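Local coordinates for CDC48 domain-containing protein (Pyrococcus horikoshii, PDB 4UZR), which is of unknown function but assembles into hexamers and dodecamers built round a 12-bladed beta-propeller, and may bind ATP, at residues P16-V21 with V46-V51; V102-Q107 with E111-K116. All coordinates share one frame; numbering follows the deposited sequence.

Interaction 1: residues P16-V21 with V46-V51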
loop_
_atom_site.group_PDB
_atom_site.type_symbol
_atom_site.label_atom_id
_atom_site.label_comp_id
_atom_site.label_asym_id
_atom_site.label_seq_id
_atom_site.Cartn_x
_atom_site.Cartn_y
_atom_site.Cartn_z
ATOM N N PRO A 16 9.370 5.104 45.762
ATOM C CA PRO A 16 9.159 3.652 45.694
ATOM C C PRO A 16 8.114 3.128 46.685
ATOM O O PRO A 16 7.607 2.021 46.499
ATOM C CB PRO A 16 10.545 3.063 46.000
ATOM C CG PRO A 16 11.455 4.227 46.276
ATOM C CD PRO A 16 10.630 5.458 46.434
ATOM N N ASP A 17 7.805 3.906 47.718
ATOM C CA ASP A 17 6.849 3.482 48.743
ATOM C C ASP A 17 5.453 4.103 48.603
ATOM O O ASP A 17 4.667 4.077 49.550
ATOM C CB ASP A 17 7.413 3.754 50.140
ATOM C CG ASP A 17 7.762 5.212 50.355
ATOM O OD1 ASP A 17 8.046 5.909 49.359
ATOM O OD2 ASP A 17 7.759 5.661 51.521
ATOM N N PHE A 18 5.156 4.666 47.432
ATOM C CA PHE A 18 3.861 5.312 47.181
ATOM C C PHE A 18 2.678 4.353 47.343
ATOM O O PHE A 18 1.560 4.759 47.697
ATOM C CB PHE A 18 3.836 5.942 45.783
ATOM C CG PHE A 18 3.665 4.945 44.664
ATOM C CD1 PHE A 18 4.736 4.187 44.221
ATOM C CD2 PHE A 18 2.433 4.771 44.056
ATOM C CE1 PHE A 18 4.580 3.274 43.192
ATOM C CE2 PHE A 18 2.268 3.859 43.030
ATOM C CZ PHE A 18 3.343 3.110 42.597
ATOM N N VAL A 19 2.941 3.078 47.073
ATOM C CA VAL A 19 1.933 2.030 47.147
ATOM C C VAL A 19 1.276 1.971 48.531
ATOM O O VAL A 19 0.078 1.723 48.646
ATOM C CB VAL A 19 2.534 0.655 46.747
ATOM C CG1 VAL A 19 3.861 0.420 47.459
ATOM C CG2 VAL A 19 1.556 -0.475 47.019
ATOM N N ASP A 20 2.063 2.219 49.574
ATOM C CA ASP A 20 1.551 2.279 50.940
ATOM C C ASP A 20 0.490 3.374 51.107
ATOM O O ASP A 20 -0.588 3.140 51.671
ATOM C CB ASP A 20 2.702 2.492 51.920
ATOM C CG ASP A 20 3.775 1.431 51.787
ATOM O OD1 ASP A 20 3.527 0.434 51.074
ATOM O OD2 ASP A 20 4.852 1.581 52.404
ATOM N N VAL A 21 0.815 4.571 50.624
ATOM C CA VAL A 21 -0.110 5.701 50.647
ATOM C C VAL A 21 -1.395 5.359 49.891
ATOM O O VAL A 21 -2.509 5.626 50.373
ATOM C CB VAL A 21 0.535 6.957 50.026
ATOM C CG1 VAL A 21 -0.449 8.115 50.014
ATOM C CG2 VAL A 21 1.794 7.335 50.792
ATOM N N VAL A 46 -1.906 12.923 42.290
ATOM C CA VAL A 46 -1.551 12.137 41.116
ATOM C C VAL A 46 -2.676 11.154 40.807
ATOM O O VAL A 46 -3.109 10.397 41.680
ATOM C CB VAL A 46 -0.236 11.361 41.327
ATOM C CG1 VAL A 46 0.118 10.568 40.081
ATOM C CG2 VAL A 46 0.893 12.315 41.688
ATOM N N LYS A 47 -3.152 11.175 39.566
ATOM C CA LYS A 47 -4.237 10.295 39.149
ATOM C C LYS A 47 -3.706 8.952 38.666
ATOM O O LYS A 47 -2.706 8.891 37.953
ATOM C CB LYS A 47 -5.082 10.961 38.059
ATOM N N PHE A 48 -4.380 7.877 39.064
ATOM C CA PHE A 48 -3.967 6.531 38.691
ATOM C C PHE A 48 -5.106 5.791 38.000
ATOM O O PHE A 48 -6.225 5.739 38.509
ATOM C CB PHE A 48 -3.535 5.746 39.932
ATOM C CG PHE A 48 -2.226 6.197 40.512
ATOM C CD1 PHE A 48 -2.167 7.299 41.352
ATOM C CD2 PHE A 48 -1.052 5.519 40.220
ATOM C CE1 PHE A 48 -0.964 7.715 41.893
ATOM C CE2 PHE A 48 0.155 5.931 40.754
ATOM C CZ PHE A 48 0.200 7.031 41.593
ATOM N N LYS A 49 -4.818 5.218 36.836
ATOM C CA LYS A 49 -5.810 4.413 36.135
ATOM C C LYS A 49 -5.676 2.956 36.551
ATOM O O LYS A 49 -4.570 2.423 36.632
ATOM C CB LYS A 49 -5.657 4.539 34.618
ATOM C CG LYS A 49 -6.723 3.782 33.829
ATOM C CD LYS A 49 -6.837 4.295 32.403
ATOM C CE LYS A 49 -7.888 3.520 31.613
ATOM N NZ LYS A 49 -9.260 4.093 31.784
ATOM N N VAL A 50 -6.805 2.320 36.836
ATOM C CA VAL A 50 -6.801 0.904 37.153
ATOM C C VAL A 50 -6.747 0.111 35.856
ATOM O O VAL A 50 -7.781 -0.186 35.253
ATOM C CB VAL A 50 -8.039 0.496 37.966
ATOM C CG1 VAL A 50 -7.941 -0.965 38.383
ATOM C CG2 VAL A 50 -8.177 1.391 39.188
ATOM N N VAL A 51 -5.530 -0.206 35.425
ATOM C CA VAL A 51 -5.307 -0.943 34.188
ATOM C C VAL A 51 -6.066 -2.258 34.229
ATOM O O VAL A 51 -6.706 -2.648 33.252
ATOM C CB VAL A 51 -3.811 -1.219 33.951
ATOM C CG1 VAL A 51 -3.610 -2.027 32.677
ATOM C CG2 VAL A 51 -3.041 0.084 33.885
#

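Interaction 2: residues V102-Q107 with E111-K116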
loop_
_atom_site.group_PDB
_atom_site.type_symbol
_atom_site.label_atom_id
_atom_site.label_comp_id
_atom_site.label_asym_id
_atom_site.label_seq_id
_atom_site.Cartn_x
_atom_site.Cartn_y
_atom_site.Cartn_z
ATOM N N VAL A 102 -27.204 -10.832 15.877
ATOM C CA VAL A 102 -25.999 -10.215 15.337
ATOM C C VAL A 102 -25.753 -8.853 15.976
ATOM O O VAL A 102 -26.626 -7.981 15.963
ATOM C CB VAL A 102 -26.078 -10.056 13.809
ATOM C CG1 VAL A 102 -24.827 -9.370 13.282
ATOM C CG2 VAL A 102 -26.261 -11.412 13.147
ATOM N N LEU A 103 -24.562 -8.684 16.542
ATOM C CA LEU A 103 -24.178 -7.430 17.180
ATOM C C LEU A 103 -22.903 -6.876 16.558
ATOM O O LEU A 103 -21.934 -7.604 16.350
ATOM C CB LEU A 103 -23.982 -7.636 18.682
ATOM C CG LEU A 103 -25.228 -8.064 19.461
ATOM C CD1 LEU A 103 -25.192 -9.554 19.767
ATOM C CD2 LEU A 103 -25.352 -7.256 20.739
ATOM N N ILE A 104 -22.908 -5.581 16.265
ATOM C CA ILE A 104 -21.771 -4.931 15.629
ATOM C C ILE A 104 -21.184 -3.833 16.512
ATOM O O ILE A 104 -21.892 -2.906 16.931
ATOM C CB ILE A 104 -22.157 -4.343 14.259
ATOM C CG1 ILE A 104 -22.694 -5.445 13.342
ATOM C CG2 ILE A 104 -20.963 -3.653 13.616
ATOM C CD1 ILE A 104 -23.301 -4.929 12.056
ATOM N N PHE A 105 -19.888 -3.968 16.788
ATOM C CA PHE A 105 -19.129 -3.038 17.613
ATOM C C PHE A 105 -18.012 -2.396 16.795
ATOM O O PHE A 105 -17.597 -2.933 15.767
ATOM C CB PHE A 105 -18.479 -3.777 18.785
ATOM C CG PHE A 105 -19.451 -4.484 19.686
ATOM C CD1 PHE A 105 -20.010 -3.831 20.771
ATOM C CD2 PHE A 105 -19.788 -5.810 19.460
ATOM C CE1 PHE A 105 -20.898 -4.483 21.610
ATOM C CE2 PHE A 105 -20.676 -6.469 20.295
ATOM C CZ PHE A 105 -21.231 -5.803 21.371
ATOM N N ASN A 106 -17.520 -1.249 17.257
ATOM C CA ASN A 106 -16.304 -0.665 16.693
ATOM C C ASN A 106 -15.074 -1.048 17.513
ATOM O O ASN A 106 -15.148 -1.912 18.387
ATOM C CB ASN A 106 -16.417 0.857 16.539
ATOM C CG ASN A 106 -16.587 1.577 17.865
ATOM O OD1 ASN A 106 -16.600 0.959 18.930
ATOM N ND2 ASN A 106 -16.710 2.898 17.805
ATOM N N GLN A 107 -13.949 -0.395 17.238
ATOM C CA GLN A 107 -12.687 -0.730 17.893
ATOM C C GLN A 107 -12.633 -0.299 19.363
ATOM O O GLN A 107 -11.708 -0.666 20.085
ATOM C CB GLN A 107 -11.513 -0.124 17.122
ATOM N N GLU A 111 -21.204 -0.303 21.073
ATOM C CA GLU A 111 -22.202 -0.993 20.271
ATOM C C GLU A 111 -22.706 -0.101 19.142
ATOM O O GLU A 111 -23.226 0.991 19.382
ATOM C CB GLU A 111 -23.372 -1.457 21.138
ATOM C CG GLU A 111 -24.436 -2.218 20.367
ATOM C CD GLU A 111 -25.449 -2.884 21.273
ATOM O OE1 GLU A 111 -25.036 -3.542 22.251
ATOM O OE2 GLU A 111 -26.660 -2.740 21.013
ATOM N N LEU A 112 -22.540 -0.574 17.911
ATOM C CA LEU A 112 -23.028 0.145 16.745
ATOM C C LEU A 112 -24.382 -0.400 16.326
ATOM O O LEU A 112 -25.238 0.346 15.851
ATOM C CB LEU A 112 -22.048 0.019 15.578
ATOM C CG LEU A 112 -20.656 0.617 15.748
ATOM C CD1 LEU A 112 -19.838 0.384 14.493
ATOM C CD2 LEU A 112 -20.754 2.098 16.061
ATOM N N TYR A 113 -24.579 -1.702 16.510
ATOM C CA TYR A 113 -25.834 -2.318 16.084
ATOM C C TYR A 113 -26.180 -3.603 16.836
ATOM O O TYR A 113 -25.300 -4.341 17.271
ATOM C CB TYR A 113 -25.795 -2.585 14.574
ATOM C CG TYR A 113 -27.016 -3.286 14.019
ATOM C CD1 TYR A 113 -28.171 -2.575 13.715
ATOM C CD2 TYR A 113 -27.017 -4.659 13.800
ATOM C CE1 TYR A 113 -29.289 -3.207 13.204
ATOM C CE2 TYR A 113 -28.136 -5.302 13.293
ATOM C CZ TYR A 113 -29.266 -4.571 12.994
ATOM O OH TYR A 113 -30.381 -5.202 12.489
ATOM N N ARG A 114 -27.476 -3.847 16.997
ATOM C CA ARG A 114 -27.971 -5.108 17.535
ATOM C C ARG A 114 -29.221 -5.508 16.754
ATOM O O ARG A 114 -30.127 -4.698 16.558
ATOM C CB ARG A 114 -28.269 -5.005 19.035
ATOM C CG ARG A 114 -29.263 -3.927 19.432
ATOM C CD ARG A 114 -29.649 -4.048 20.901
ATOM N NE ARG A 114 -28.489 -3.980 21.785
ATOM C CZ ARG A 114 -28.065 -4.986 22.546
ATOM N NH1 ARG A 114 -28.703 -6.149 22.530
ATOM N NH2 ARG A 114 -26.999 -4.832 23.319
ATOM N N GLY A 115 -29.253 -6.748 16.279
ATOM C CA GLY A 115 -30.375 -7.215 15.488
ATOM C C GLY A 115 -30.633 -8.696 15.661
ATOM O O GLY A 115 -29.726 -9.458 15.982
ATOM N N LYS A 116 -31.883 -9.102 15.469
ATOM C CA LYS A 116 -32.257 -10.508 15.563
ATOM C C LYS A 116 -32.779 -11.021 14.224
ATOM O O LYS A 116 -33.544 -10.338 13.539
ATOM C CB LYS A 116 -33.307 -10.719 16.657
ATOM C CG LYS A 116 -33.518 -12.174 17.044
ATOM C CD LYS A 116 -34.267 -12.295 18.362
ATOM C CE LYS A 116 -34.690 -13.735 18.623
ATOM N NZ LYS A 116 -33.518 -14.643 18.803
#

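Interaction 1: residues P16-V21 with V46-V51
Phe18 and Phe48 join helix 18-26 to strand 44-54 in the CDC48 domain 2 region, in keeping with the beta-clam described for this protein. The tight part is small: two buried rings, together hiding 68 Å² of surface. Their planes lie only 11° apart, yet the centroids are 5.8 Å from each other. The rings are therefore slid past one another until they barely overlap, and the meeting is between the CE2 and CD2 side of Phe18 and the CE2 and CZ side of Phe48. Phe18 holds CG between its backbone N and carbonyl carbon (chi1 76°), which carries the ring off the helix toward the strand. Ile41 touches both rings, and Leu14 of a neighbouring subunit packs on Phe18. Beyond the two rings nothing touches across the segments, whose nearest CA atoms (Phe18 and Val46) are 10.6 Å apart: Val21 is exposed, Asp20, partly exposed, meets Asp17 of a neighbouring subunit, and Lys47 and Lys49 are partly exposed. Replacing Phe18 with an alanine would probably open a gap beside Ile41 and leave Phe48 without its aromatic neighbour. The closest atoms are Phe18 CE2 and Phe48 CE2, 3.7 Å apart, followed by Phe18 CD2 and Phe48 CZ at 4.0 Å.

Interaction 2: residues V102-Q107 with E111-K116
Val102-Asn106 and Glu111-Lys116 form an antiparallel hairpin, their axes approaching to 4.5 Å with N-to-C directions 171° apart. Val102 pairs with Gly115 through two backbone hydrogen bonds. At Ile104 the register slips by one residue in a classic beta bulge, where Leu112 and Tyr113 both face it. Ile104 O accepts both amides, with Leu112 N at 2.6 Å and Tyr113 N at 3.0 Å, each donor lying in the carbonyl plane. The return bond from Ile104 N to Tyr113 O is straighter, at 165°.

On the face of Ile104 and Tyr113, the two side chains cross with Ile104 CB 4.1 Å from Tyr113 CB, and Ile104 CD1 approaches Tyr113 CD2 obliquely. Ile141 touches both. Leu112 extends instead toward the turn, its CD1 lying 4.0 Å from Asn106 CB, while Asn106 OD1 accepts from Glu110 N and Asn108 N within the turn.

The other face combines apolar and charged groups. Leu103 CD2 sits 3.7 Å above the Arg114 guanidinium plane, offset toward its rim. Phe105 CD1 comes within 3.6 Å of Glu111 CA, its ring almost perpendicular to the carboxylate (86°). The Arg114 chain, bent at chi3, brings its guanidinium to the Glu111 carboxylate in an ion pair whose modelled geometry is too short to trust in detail. Lys11 of a neighbouring subunit bonds Glu111 O.

The chemistry implies a hairpin fixed by backbone bonds, in which Ile104 O, gripped by two amides, holds the bulge, while Leu103 CD2 covers part of one guanidinium face.

Overall arrangement
Interaction 1 closes before interaction 2 opens along the chain, and the two lie on opposite sides of the chain's centre. Their centres are 36 Å apart and their nearest atoms about 13 Å, so they do not touch. No sheet is shared: strand 44-54 belongs to the mixed four-stranded sheet with 3-8, 36-41 and 65-69, whereas strands 101-106 and 111-116 are the last two of the antiparallel sheet that begins at 83-89. They thus sample the CDC48 domain 2 and DUF6849 regions separately. Both also meet residues of other subunits, and the second sheet is consistent with a blade of the shared propeller.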